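Luciferase (Lingulodinium polyedrum, PDB 1VPR) catalyses the oxygen-dependent oxidation of dinoflagellate luciferin, a step that emits blue light, and is represented here by the third of its three homologous luciferase domains. Local coordinates at residues Pro152-Lys157 with Pro255-Lys260; Glu63-Gly68 with Gly203-Arg208. All coordinates share one frame; numbering follows the deposited sequence.

Interaction 1 of 2, residues Pro152-Lys157 with Pro255-Lys260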
loop_
_atom_site.group_PDB
_atom_site.type_symbol
_atom_site.label_atom_id
_atom_site.label_comp_id
_atom_site.label_asym_id
_atom_site.label_seq_id
_atom_site.Cartn_x
_atom_site.Cartn_y
_atom_site.Cartn_z
ATOM N N PRO A 152 4.924 13.314 14.851
ATOM C CA PRO A 152 3.488 13.096 15.055
ATOM C C PRO A 152 2.919 13.939 16.200
ATOM O O PRO A 152 3.665 14.562 16.950
ATOM C CB PRO A 152 3.419 11.603 15.345
ATOM C CG PRO A 152 4.681 11.382 16.158
ATOM C CD PRO A 152 5.725 12.221 15.434
ATOM N N GLY A 153 1.600 13.949 16.325
ATOM C CA GLY A 153 0.960 14.698 17.389
ATOM C C GLY A 153 -0.377 15.238 16.930
ATOM O O GLY A 153 -1.345 15.220 17.679
ATOM N N TYR A 154 -0.434 15.716 15.694
ATOM C CA TYR A 154 -1.669 16.259 15.152
ATOM C C TYR A 154 -2.716 15.150 15.024
ATOM O O TYR A 154 -2.402 14.036 14.610
ATOM C CB TYR A 154 -1.430 16.865 13.766
ATOM C CG TYR A 154 -2.665 17.502 13.211
ATOM C CD1 TYR A 154 -3.134 18.704 13.723
ATOM C CD2 TYR A 154 -3.417 16.878 12.222
ATOM C CE1 TYR A 154 -4.327 19.261 13.272
ATOM C CE2 TYR A 154 -4.606 17.435 11.761
ATOM C CZ TYR A 154 -5.058 18.619 12.292
ATOM O OH TYR A 154 -6.251 19.149 11.869
ATOM N N VAL A 155 -3.956 15.458 15.378
ATOM C CA VAL A 155 -5.016 14.467 15.264
ATOM C C VAL A 155 -6.083 15.027 14.338
ATOM O O VAL A 155 -6.770 15.989 14.685
ATOM C CB VAL A 155 -5.654 14.148 16.642
ATOM C CG1 VAL A 155 -6.690 13.036 16.476
ATOM C CG2 VAL A 155 -4.564 13.754 17.662
ATOM N N PRO A 156 -6.230 14.448 13.131
ATOM C CA PRO A 156 -7.247 14.958 12.214
ATOM C C PRO A 156 -8.588 15.045 12.906
ATOM O O PRO A 156 -8.950 14.154 13.685
ATOM C CB PRO A 156 -7.215 13.943 11.075
ATOM C CG PRO A 156 -5.715 13.638 10.996
ATOM C CD PRO A 156 -5.409 13.409 12.477
ATOM N N LYS A 157 -9.323 16.112 12.627
ATOM C CA LYS A 157 -10.611 16.308 13.277
ATOM C C LYS A 157 -11.826 15.831 12.491
ATOM O O LYS A 157 -12.848 15.443 13.084
ATOM C CB LYS A 157 -10.813 17.799 13.612
ATOM C CG LYS A 157 -9.675 18.463 14.382
ATOM C CD LYS A 157 -9.357 17.729 15.670
ATOM C CE LYS A 157 -8.263 18.448 16.465
ATOM N NZ LYS A 157 -7.060 18.779 15.624
ATOM N N PRO A 255 0.193 14.658 9.979
ATOM C CA PRO A 255 0.535 15.969 10.535
ATOM C C PRO A 255 -0.419 17.099 10.215
ATOM O O PRO A 255 -0.307 18.186 10.796
ATOM C CB PRO A 255 1.889 16.222 9.901
ATOM C CG PRO A 255 1.580 15.781 8.455
ATOM C CD PRO A 255 0.865 14.464 8.677
ATOM N N GLU A 256 -1.346 16.846 9.297
ATOM C CA GLU A 256 -2.260 17.878 8.826
ATOM C C GLU A 256 -3.639 17.303 8.688
ATOM O O GLU A 256 -3.805 16.093 8.729
ATOM C CB GLU A 256 -1.810 18.351 7.457
ATOM C CG GLU A 256 -0.467 19.016 7.436
ATOM C CD GLU A 256 0.091 19.111 6.026
ATOM O OE1 GLU A 256 -0.701 19.186 5.064
ATOM O OE2 GLU A 256 1.327 19.116 5.883
ATOM N N GLU A 257 -4.635 18.156 8.473
ATOM C CA GLU A 257 -5.979 17.624 8.362
ATOM C C GLU A 257 -6.233 16.807 7.101
ATOM O O GLU A 257 -6.920 15.786 7.154
ATOM C CB GLU A 257 -7.012 18.745 8.431
ATOM C CG GLU A 257 -8.437 18.243 8.384
ATOM C CD GLU A 257 -8.882 17.572 9.676
ATOM O OE1 GLU A 257 -9.957 16.935 9.652
ATOM O OE2 GLU A 257 -8.171 17.688 10.714
ATOM N N TYR A 258 -5.675 17.237 5.975
ATOM C CA TYR A 258 -5.941 16.564 4.714
ATOM C C TYR A 258 -4.790 15.899 4.004
ATOM O O TYR A 258 -4.909 15.570 2.827
ATOM C CB TYR A 258 -6.608 17.541 3.755
ATOM C CG TYR A 258 -7.896 18.123 4.298
ATOM C CD1 TYR A 258 -7.920 19.392 4.886
ATOM C CD2 TYR A 258 -9.084 17.394 4.259
ATOM C CE1 TYR A 258 -9.107 19.924 5.429
ATOM C CE2 TYR A 258 -10.278 17.918 4.797
ATOM C CZ TYR A 258 -10.276 19.184 5.381
ATOM O OH TYR A 258 -11.440 19.701 5.910
ATOM N N ARG A 259 -3.678 15.700 4.697
ATOM C CA ARG A 259 -2.531 15.069 4.074
ATOM C C ARG A 259 -1.782 14.112 4.980
ATOM O O ARG A 259 -1.580 14.382 6.155
ATOM C CB ARG A 259 -1.529 16.143 3.554
ATOM C CG ARG A 259 -0.310 15.508 2.896
ATOM C CD ARG A 259 0.568 16.494 2.121
ATOM N NE ARG A 259 1.081 17.550 2.980
ATOM C CZ ARG A 259 2.166 18.260 2.695
ATOM N NH1 ARG A 259 2.844 18.011 1.580
ATOM N NH2 ARG A 259 2.555 19.230 3.512
ATOM N N LYS A 260 -1.375 12.978 4.432
ATOM C CA LYS A 260 -0.559 12.034 5.187
ATOM C C LYS A 260 0.811 12.061 4.535
ATOM O O LYS A 260 0.925 12.206 3.305
ATOM C CB LYS A 260 -1.077 10.593 5.078
ATOM C CG LYS A 260 -2.432 10.334 5.689
ATOM C CD LYS A 260 -2.651 8.813 5.697
ATOM C CE LYS A 260 -2.629 8.236 4.260
ATOM N NZ LYS A 260 -2.887 6.781 4.283
#

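Interaction 2 of 2, residues Glu63-Gly68 with Gly203-Arg208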
loop_
_atom_site.group_PDB
_atom_site.type_symbol
_atom_site.label_atom_id
_atom_site.label_comp_id
_atom_site.label_asym_id
_atom_site.label_seq_id
_atom_site.Cartn_x
_atom_site.Cartn_y
_atom_site.Cartn_z
ATOM N N GLU A 63 -6.683 -10.706 -12.560
ATOM C CA GLU A 63 -7.938 -11.136 -11.990
ATOM C C GLU A 63 -8.002 -10.777 -10.503
ATOM O O GLU A 63 -9.067 -10.454 -9.994
ATOM C CB GLU A 63 -8.124 -12.636 -12.177
ATOM C CG GLU A 63 -9.508 -13.123 -11.807
ATOM C CD GLU A 63 -9.672 -14.601 -12.106
ATOM O OE1 GLU A 63 -9.607 -15.424 -11.165
ATOM O OE2 GLU A 63 -9.847 -14.932 -13.296
ATOM N N CYS A 64 -6.871 -10.808 -9.808
ATOM C CA CYS A 64 -6.898 -10.467 -8.391
ATOM C C CYS A 64 -7.181 -8.996 -8.178
ATOM O O CYS A 64 -7.623 -8.598 -7.095
ATOM C CB CYS A 64 -5.583 -10.837 -7.704
ATOM S SG CYS A 64 -5.366 -12.615 -7.440
ATOM N N HIS A 65 -6.925 -8.179 -9.200
ATOM C CA HIS A 65 -7.176 -6.746 -9.087
ATOM C C HIS A 65 -8.672 -6.461 -8.944
ATOM O O HIS A 65 -9.077 -5.485 -8.298
ATOM C CB HIS A 65 -6.588 -6.011 -10.297
ATOM C CG HIS A 65 -5.240 -5.432 -10.021
ATOM N ND1 HIS A 65 -5.043 -4.467 -9.050
ATOM C CD2 HIS A 65 -4.008 -5.764 -10.482
ATOM C CE1 HIS A 65 -3.744 -4.243 -8.918
ATOM N NE2 HIS A 65 -3.096 -5.016 -9.773
ATOM N N GLU A 66 -9.490 -7.346 -9.508
ATOM C CA GLU A 66 -10.939 -7.202 -9.450
ATOM C C GLU A 66 -11.539 -7.614 -8.093
ATOM O O GLU A 66 -12.753 -7.537 -7.891
ATOM C CB GLU A 66 -11.583 -8.013 -10.592
ATOM N N LEU A 67 -10.697 -8.025 -7.154
ATOM C CA LEU A 67 -11.189 -8.445 -5.848
ATOM C C LEU A 67 -11.254 -7.329 -4.803
ATOM O O LEU A 67 -10.306 -6.540 -4.668
ATOM C CB LEU A 67 -10.302 -9.562 -5.280
ATOM C CG LEU A 67 -10.147 -10.877 -6.052
ATOM C CD1 LEU A 67 -8.959 -11.673 -5.488
ATOM C CD2 LEU A 67 -11.436 -11.681 -5.944
ATOM N N GLY A 68 -12.379 -7.270 -4.086
ATOM C CA GLY A 68 -12.547 -6.346 -2.970
ATOM C C GLY A 68 -12.895 -4.866 -3.031
ATOM O O GLY A 68 -13.103 -4.263 -1.967
ATOM N N GLY A 203 -1.168 1.912 -8.050
ATOM C CA GLY A 203 -2.219 1.635 -7.097
ATOM C C GLY A 203 -2.998 0.356 -7.349
ATOM O O GLY A 203 -2.891 -0.280 -8.415
ATOM N N GLY A 204 -3.765 -0.039 -6.336
ATOM C CA GLY A 204 -4.637 -1.183 -6.488
ATOM C C GLY A 204 -5.808 -0.505 -7.182
ATOM O O GLY A 204 -5.682 0.663 -7.601
HETATM N N MSE A 205 -6.953 -1.162 -7.305
HETATM C CA MSE A 205 -8.050 -0.488 -7.983
HETATM C C MSE A 205 -8.904 0.316 -7.010
HETATM O O MSE A 205 -9.748 1.118 -7.426
HETATM C CB MSE A 205 -8.907 -1.491 -8.779
HETATM C CG MSE A 205 -8.222 -2.047 -10.075
HETATM SE SE MSE A 205 -6.879 -0.877 -11.043
HETATM C CE MSE A 205 -8.038 0.216 -12.171
ATOM N N TYR A 206 -8.632 0.158 -5.713
ATOM C CA TYR A 206 -9.396 0.853 -4.682
ATOM C C TYR A 206 -8.676 0.925 -3.345
ATOM O O TYR A 206 -7.617 0.332 -3.148
ATOM C CB TYR A 206 -10.681 0.081 -4.408
ATOM C CG TYR A 206 -10.415 -1.207 -3.639
ATOM C CD1 TYR A 206 -9.934 -2.341 -4.279
ATOM C CD2 TYR A 206 -10.581 -1.266 -2.258
ATOM C CE1 TYR A 206 -9.622 -3.509 -3.559
ATOM C CE2 TYR A 206 -10.265 -2.422 -1.526
ATOM C CZ TYR A 206 -9.788 -3.534 -2.180
ATOM O OH TYR A 206 -9.466 -4.665 -1.461
ATOM N N LEU A 207 -9.305 1.635 -2.417
ATOM C CA LEU A 207 -8.866 1.698 -1.020
ATOM C C LEU A 207 -10.145 1.889 -0.203
ATOM O O LEU A 207 -11.029 2.625 -0.632
ATOM C CB LEU A 207 -7.938 2.876 -0.731
ATOM C CG LEU A 207 -6.477 2.895 -1.207
ATOM C CD1 LEU A 207 -5.883 4.273 -0.808
ATOM C CD2 LEU A 207 -5.668 1.737 -0.563
ATOM N N ARG A 208 -10.250 1.213 0.945
ATOM C CA ARG A 208 -11.376 1.380 1.869
ATOM C C ARG A 208 -10.653 1.807 3.144
ATOM O O ARG A 208 -9.753 1.112 3.622
ATOM C CB ARG A 208 -12.112 0.061 2.103
ATOM C CG ARG A 208 -12.840 -0.488 0.876
ATOM C CD ARG A 208 -13.495 -1.864 1.170
ATOM N NE ARG A 208 -14.094 -2.482 -0.025
ATOM C CZ ARG A 208 -15.371 -2.373 -0.404
ATOM N NH1 ARG A 208 -15.779 -2.982 -1.518
ATOM N NH2 ARG A 208 -16.254 -1.687 0.320
HETATM O O HOH W 1 -6.955 -3.908 -7.056
HETATM O O HOH W 2 -8.338 -6.846 -2.654
HETATM O O HOH W 3 -11.671 -4.927 0.869
#

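Interaction 1 of 2, residues Pro152-Lys157 with Pro255-Lys260
Tyr-154 reaches across to Glu-257, and the two side chains cross at about a right angle. The phenol ring and the carboxylate are also turned nearly square to each other, their planes 89° apart. Tyr-154 OH donates to Glu-257 OE2 over 2.7 Å and meets the anti lone pair, on the side away from OE1. The backbone N of Lys-157 donates to Glu-257 OE2 as well, also at 2.7 Å, but through the syn lone pair. That bond is fairly straight, with an N-H...O angle of 167°. OE2 is therefore gripped by two donors that use different lone pairs. The other oxygen, OE1, accepts from the backbone N of Thr-158, so the carboxylate serves two successive amides of the 152-157 loop and its continuation.

With CG anti to the backbone N (chi1 -177°), the tyrosine ring packs obliquely against the backbone of Pro-255 to Glu-257. Tyr-154 CB sits 3.4 Å from Pro-255 O, and Tyr-154 CE2 comes to 3.2 Å from Glu-256 C. Pro-156 adds a lighter touch, with CG 3.8 Å from Glu-256 O. A phenylalanine in place of Tyr-154 would probably keep much of this ring packing but leave Glu-257 OE2 without one of its two donors.

Lys-157 turns its ammonium elsewhere: NZ donates to Val-155 O at 3.0 Å, within its own loop. Glu-256 forms a salt bridge with Arg-259 within its own segment, and Arg-259 NH1 also pairs with Glu-276. The contact lies at the protein surface, beside the start of strand 259-266 of the catalytic domain. One carboxylate ties this strand's leading loop to the 152-157 loop. The nearby NZ, not in contact with OE2, would probably still favour its negative charge.

Interaction 2 of 2, residues Glu63-Gly68 with Gly203-Arg208
Gly-68 and Arg-208 meet in a buried, largely polar contact between the helical-bundle part of the chain and the catalytic barrel. Segment 63-68 lies on helix 57-65 and the turn after it. Segment 203-208 leads into strand 206-212.

The main direct link is a side-on grip by arginine. Arg-208 NE donates to Gly-68 O over 2.8 Å, at a C=O...N angle of 163°. Arg-208 NH1 donates to Gly-68 O as well, at 3.0 Å, but from above the carbonyl plane, 49° out of it. Both bonds lie nearly in the guanidinium plane. The arginine chain is extended from CG to NE, and its NH1 and NH2 have further partners in Lys-70 O and Pro-310 O.

Gly-68 O also stands over one face of the Tyr-206 ring, offset toward the rim, 3.4 Å from Tyr-206 CZ. The tyrosine CG lies between the backbone N and the carbonyl carbon (chi1 73°), which brings the ring face against this oxygen. Two waters extend the link, one joining Tyr-206 OH to Leu-67 O and the other joining it to Gly-68 O.

A third water is held by His-65 O, His-65 ND1 and the backbone N of Met-205, a selenomethionine. Gly-204 CA lies at the edge of the imidazole, 4.0 Å from His-65 CE1. The selenium of Met-205 lies obliquely to the His-65 ring, 5.1 Å from its centroid.

His-65 NE2 is hydrogen-bonded to Gln-172 OE1, and its side chain touches Ala-173 and Ile-176 of helix 172-181. Tyr-206 packs on Ile-166 of strand 163-169. Arg-208 reaches Arg-164 of that strand and Asp-219 of strand 215-219, which flank strand 206-212 in the barrel sheet.

In the fold
The centres of interactions 1 and 2 are 26 Å apart, and their nearest atoms come within about 6 Å without touching. Both reach the same ten-stranded antiparallel sheet, which forms the beta barrel of the catalytic domain. Interaction 1 lies at the loop leading into strand 259-266, interaction 2 at strand 206-212. Four strands lie between these two in the sheet order. Along the chain the segments alternate: 63-68, 152-157, 203-208, 255-260. Interaction 1 joins two parts of the catalytic domain at the surface. Interaction 2 is buried and connects the helical-bundle region to the barrel. In both, a segment outside the sheet meets the chain at or just before a strand of the calycin-type barrel.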